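Long-range contact in amine oxidase (Emericella nidulans, PDB 3PGB), which probably oxidises primary amines such as methylamine, using a copper ion and a topaquinone cofactor formed from one of its own tyrosines: residues A[55-66]-A[335-346]. Sequence-based numbering, arbitrary orientation.
Sequences TPPQEIKAPKEN and GARYSVDAERKY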
loop_
_atom_site.group_PDB
_atom_site.type_symbol
_atom_site.label_atom_id
_atom_site.label_comp_id
_atom_site.label_asym_id
_atom_site.label_seq_id
_atom_site.Cartn_x
_atom_site.Cartn_y
_atom_site.Cartn_z
ATOM N N THR A 55 -0.719 30.409 -9.578
ATOM C CA THR A 55 -1.123 30.507 -10.965
ATOM C C THR A 55 -1.876 29.255 -11.393
ATOM O O THR A 55 -1.474 28.145 -11.039
ATOM C CB THR A 55 0.095 30.728 -11.876
ATOM O OG1 THR A 55 1.209 29.986 -11.375
ATOM C CG2 THR A 55 0.472 32.206 -11.901
ATOM N N PRO A 56 -2.970 29.425 -12.168
ATOM C CA PRO A 56 -3.712 28.255 -12.645
ATOM C C PRO A 56 -2.860 27.426 -13.604
ATOM O O PRO A 56 -1.745 27.831 -13.932
ATOM C CB PRO A 56 -4.924 28.865 -13.376
ATOM C CG PRO A 56 -4.884 30.331 -13.123
ATOM C CD PRO A 56 -3.479 30.672 -12.766
ATOM N N PRO A 57 -3.368 26.266 -14.047
ATOM C CA PRO A 57 -2.580 25.475 -14.996
ATOM C C PRO A 57 -2.398 26.197 -16.324
ATOM O O PRO A 57 -3.202 27.057 -16.667
ATOM C CB PRO A 57 -3.414 24.200 -15.183
ATOM C CG PRO A 57 -4.784 24.535 -14.700
ATOM C CD PRO A 57 -4.642 25.614 -13.690
ATOM N N GLN A 58 -1.346 25.855 -17.059
ATOM C CA GLN A 58 -1.118 26.444 -18.376
ATOM C C GLN A 58 -2.254 26.061 -19.324
ATOM O O GLN A 58 -2.800 24.959 -19.231
ATOM C CB GLN A 58 0.235 26.004 -18.951
ATOM C CG GLN A 58 1.425 26.551 -18.174
ATOM C CD GLN A 58 2.781 26.212 -18.788
ATOM O OE1 GLN A 58 2.892 25.356 -19.666
ATOM N NE2 GLN A 58 3.817 26.887 -18.317
ATOM N N GLU A 59 -2.631 26.998 -20.195
ATOM C CA GLU A 59 -3.580 26.729 -21.276
ATOM C C GLU A 59 -2.823 26.260 -22.497
ATOM O O GLU A 59 -2.086 27.035 -23.092
ATOM C CB GLU A 59 -4.343 27.984 -21.679
ATOM C CG GLU A 59 -5.419 28.436 -20.732
ATOM C CD GLU A 59 -6.116 29.683 -21.253
ATOM O OE1 GLU A 59 -6.053 30.738 -20.577
ATOM O OE2 GLU A 59 -6.693 29.610 -22.364
ATOM N N ILE A 60 -3.011 25.000 -22.871
ATOM C CA ILE A 60 -2.445 24.478 -24.105
ATOM C C ILE A 60 -3.549 23.941 -25.011
ATOM O O ILE A 60 -4.710 23.831 -24.603
ATOM C CB ILE A 60 -1.401 23.376 -23.833
ATOM C CG1 ILE A 60 -2.014 22.216 -23.042
ATOM C CG2 ILE A 60 -0.207 23.951 -23.079
ATOM C CD1 ILE A 60 -1.238 20.926 -23.193
ATOM N N LYS A 61 -3.178 23.620 -26.248
ATOM C CA LYS A 61 -4.093 22.954 -27.166
ATOM C C LYS A 61 -3.578 21.560 -27.505
ATOM O O LYS A 61 -2.455 21.401 -27.996
ATOM C CB LYS A 61 -4.335 23.807 -28.415
ATOM C CG LYS A 61 -5.378 24.908 -28.155
ATOM C CD LYS A 61 -5.723 25.737 -29.391
ATOM C CE LYS A 61 -6.724 26.846 -29.037
ATOM N NZ LYS A 61 -7.208 27.606 -30.233
ATOM N N ALA A 62 -4.403 20.552 -27.221
ATOM C CA ALA A 62 -4.049 19.157 -27.490
ATOM C C ALA A 62 -3.701 18.991 -28.964
ATOM O O ALA A 62 -4.304 19.652 -29.811
ATOM C CB ALA A 62 -5.198 18.234 -27.113
ATOM N N PRO A 63 -2.721 18.121 -29.277
ATOM C CA PRO A 63 -2.314 17.922 -30.678
ATOM C C PRO A 63 -3.406 17.331 -31.574
ATOM O O PRO A 63 -3.379 17.534 -32.787
ATOM C CB PRO A 63 -1.122 16.957 -30.571
ATOM C CG PRO A 63 -1.263 16.314 -29.258
ATOM C CD PRO A 63 -1.909 17.312 -28.353
ATOM N N LYS A 64 -4.351 16.611 -30.979
ATOM C CA LYS A 64 -5.448 15.997 -31.719
ATOM C C LYS A 64 -6.774 16.270 -31.019
ATOM O O LYS A 64 -6.789 16.636 -29.844
ATOM C CB LYS A 64 -5.220 14.490 -31.796
ATOM C CG LYS A 64 -3.929 14.092 -32.480
ATOM C CD LYS A 64 -3.987 14.346 -33.990
ATOM C CE LYS A 64 -2.660 14.000 -34.658
ATOM N NZ LYS A 64 -2.670 14.280 -36.118
ATOM N N GLU A 65 -7.882 16.110 -31.742
ATOM C CA GLU A 65 -9.190 16.202 -31.102
ATOM C C GLU A 65 -9.353 15.037 -30.128
ATOM O O GLU A 65 -8.700 14.000 -30.261
ATOM C CB GLU A 65 -10.321 16.220 -32.136
ATOM C CG GLU A 65 -10.479 17.565 -32.846
ATOM C CD GLU A 65 -10.974 18.673 -31.923
ATOM O OE1 GLU A 65 -11.472 18.359 -30.816
ATOM O OE2 GLU A 65 -10.870 19.858 -32.311
ATOM N N ASN A 66 -10.200 15.230 -29.122
ATOM C CA ASN A 66 -10.478 14.172 -28.155
ATOM C C ASN A 66 -11.638 13.342 -28.700
ATOM O O ASN A 66 -12.807 13.694 -28.547
ATOM C CB ASN A 66 -10.788 14.760 -26.775
ATOM C CG ASN A 66 -10.990 13.694 -25.704
ATOM O OD1 ASN A 66 -11.408 12.574 -25.985
ATOM N ND2 ASN A 66 -10.713 14.056 -24.462
ATOM N N GLY A 335 1.287 27.649 -7.602
ATOM C CA GLY A 335 0.106 27.165 -8.302
ATOM C C GLY A 335 0.331 25.854 -9.035
ATOM O O GLY A 335 1.172 25.044 -8.637
ATOM N N ALA A 336 -0.422 25.663 -10.119
ATOM C CA ALA A 336 -0.476 24.391 -10.845
ATOM C C ALA A 336 0.688 24.228 -11.814
ATOM O O ALA A 336 0.803 24.978 -12.780
ATOM C CB ALA A 336 -1.793 24.291 -11.601
ATOM N N ARG A 337 1.541 23.235 -11.573
ATOM C CA ARG A 337 2.687 22.968 -12.460
ATOM C C ARG A 337 2.362 21.938 -13.548
ATOM O O ARG A 337 3.153 21.046 -13.838
ATOM C CB ARG A 337 3.894 22.511 -11.648
ATOM C CG ARG A 337 4.397 23.542 -10.644
ATOM C CD ARG A 337 5.722 23.098 -10.032
ATOM N NE ARG A 337 5.647 21.702 -9.611
ATOM C CZ ARG A 337 6.679 20.876 -9.479
ATOM N NH1 ARG A 337 7.923 21.269 -9.716
ATOM N NH2 ARG A 337 6.450 19.627 -9.103
ATOM N N TYR A 338 1.194 22.085 -14.157
ATOM C CA TYR A 338 0.769 21.225 -15.255
ATOM C C TYR A 338 0.019 22.054 -16.297
ATOM O O TYR A 338 -0.169 23.264 -16.123
ATOM C CB TYR A 338 -0.084 20.065 -14.736
ATOM C CG TYR A 338 -1.237 20.461 -13.849
ATOM C CD1 TYR A 338 -1.062 20.625 -12.480
ATOM C CD2 TYR A 338 -2.512 20.644 -14.373
ATOM C CE1 TYR A 338 -2.129 20.970 -11.658
ATOM C CE2 TYR A 338 -3.583 20.998 -13.562
ATOM C CZ TYR A 338 -3.381 21.158 -12.207
ATOM O OH TYR A 338 -4.430 21.503 -11.402
ATOM N N SER A 339 -0.382 21.406 -17.385
ATOM C CA SER A 339 -1.039 22.084 -18.496
ATOM C C SER A 339 -2.314 21.360 -18.881
ATOM O O SER A 339 -2.381 20.142 -18.824
ATOM C CB SER A 339 -0.087 22.144 -19.683
ATOM O OG SER A 339 1.193 22.597 -19.265
ATOM N N VAL A 340 -3.325 22.121 -19.277
ATOM C CA VAL A 340 -4.640 21.573 -19.578
ATOM C C VAL A 340 -5.255 22.227 -20.813
ATOM O O VAL A 340 -5.146 23.444 -21.003
ATOM C CB VAL A 340 -5.603 21.785 -18.398
ATOM C CG1 VAL A 340 -7.044 21.501 -18.816
ATOM C CG2 VAL A 340 -5.207 20.911 -17.215
ATOM N N ASP A 341 -5.875 21.400 -21.654
ATOM C CA ASP A 341 -6.805 21.857 -22.675
ATOM C C ASP A 341 -8.196 21.556 -22.128
ATOM O O ASP A 341 -8.616 20.402 -22.067
ATOM C CB ASP A 341 -6.558 21.125 -24.000
ATOM C CG ASP A 341 -7.402 21.666 -25.155
ATOM O OD1 ASP A 341 -8.474 22.277 -24.907
ATOM O OD2 ASP A 341 -6.996 21.451 -26.326
ATOM N N ALA A 342 -8.895 22.600 -21.704
ATOM C CA ALA A 342 -10.216 22.445 -21.102
ATOM C C ALA A 342 -11.264 21.973 -22.114
ATOM O O ALA A 342 -12.164 21.215 -21.765
ATOM C CB ALA A 342 -10.658 23.754 -20.454
ATOM N N GLU A 343 -11.143 22.427 -23.360
ATOM C CA GLU A 343 -12.104 22.078 -24.406
ATOM C C GLU A 343 -11.900 20.638 -24.873
ATOM O O GLU A 343 -12.868 19.916 -25.105
ATOM C CB GLU A 343 -12.009 23.056 -25.585
ATOM N N ARG A 344 -10.643 20.221 -24.996
ATOM C CA ARG A 344 -10.323 18.846 -25.398
ATOM C C ARG A 344 -10.038 17.904 -24.223
ATOM O O ARG A 344 -9.662 16.754 -24.443
ATOM C CB ARG A 344 -9.152 18.834 -26.387
ATOM C CG ARG A 344 -9.444 19.625 -27.651
ATOM C CD ARG A 344 -8.407 19.406 -28.731
ATOM N NE ARG A 344 -8.751 20.122 -29.961
ATOM C CZ ARG A 344 -7.982 20.178 -31.051
ATOM N NH1 ARG A 344 -6.802 19.560 -31.087
ATOM N NH2 ARG A 344 -8.394 20.857 -32.117
ATOM N N LYS A 345 -10.229 18.381 -22.990
ATOM C CA LYS A 345 -10.090 17.546 -21.792
ATOM C C LYS A 345 -8.768 16.770 -21.821
ATOM O O LYS A 345 -8.734 15.545 -21.698
ATOM C CB LYS A 345 -11.290 16.593 -21.680
ATOM C CG LYS A 345 -12.665 17.303 -21.661
ATOM C CD LYS A 345 -13.011 17.782 -20.254
ATOM C CE LYS A 345 -14.226 18.729 -20.234
ATOM N NZ LYS A 345 -14.633 19.086 -18.823
ATOM N N TYR A 346 -7.683 17.508 -22.000
ATOM C CA TYR A 346 -6.367 16.937 -22.226
ATOM C C TYR A 346 -5.428 17.519 -21.182
ATOM O O TYR A 346 -5.527 18.695 -20.858
ATOM C CB TYR A 346 -5.913 17.292 -23.646
ATOM C CG TYR A 346 -4.494 16.926 -23.998
ATOM C CD1 TYR A 346 -4.134 15.605 -24.214
ATOM C CD2 TYR A 346 -3.515 17.910 -24.145
ATOM C CE1 TYR A 346 -2.828 15.260 -24.553
ATOM C CE2 TYR A 346 -2.206 17.579 -24.489
ATOM C CZ TYR A 346 -1.872 16.250 -24.688
ATOM O OH TYR A 346 -0.588 15.902 -25.029
#
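Gln58 grips 338-340 from both ends of its backbone, its N donating to Tyr338 O at 3.0 Å and its O receiving Val340 N at 2.9 Å. The next donor, Ile60 N, reaches Val340 O less ideally, from 51° above the carbonyl plane. Tyr338 O also accepts from Gln322 of the second subunit, so one carbonyl serves two chains. Ahead of this ladder, Ala336 N binds Thr55 O (2.8 Å), and Pro57 lays CB and CG beside CE2 of Tyr338, whose hydroxyl bonds Ser426.

The pairing illustrates how a short parallel strand, 58-59, can be added beside antiparallel strands: 339-341 turns back through a G1 beta bulge, Lys345 and Tyr346 opposite Asp341, into 346-349 of the copper amine oxidase domain. Beyond the strand, side chains supply one partner of each hydrogen bond. With CG anti to its own N (chi1 -174°), Asp341 receives Ala62 N on the anti lone pair of OD2 at 2.9 Å, while OD1 accepts Arg344 N in an Asx motif; its carboxylate thus ties the turn to the incoming chain. Ala62 CB sits over the face of the Tyr346 ring in a CH-pi contact, and Ile60 CD1 meets the same ring at its edge.

The extended Arg344 side chain runs alongside residues 62-65, its NH1 2.8 Å from Ala62 O. In one of two modelled conformers, so with some doubt, Glu65 bends at chi2 to carry its carboxylate over one guanidinium face, OE2 within salt-bridge distance of NH2 (2.7 Å). Asn66 ND2 donates to Arg344 O (2.9 Å) and also to Ile356 O, while OD1 accepts from the backbone of Trp68 and Tyr69.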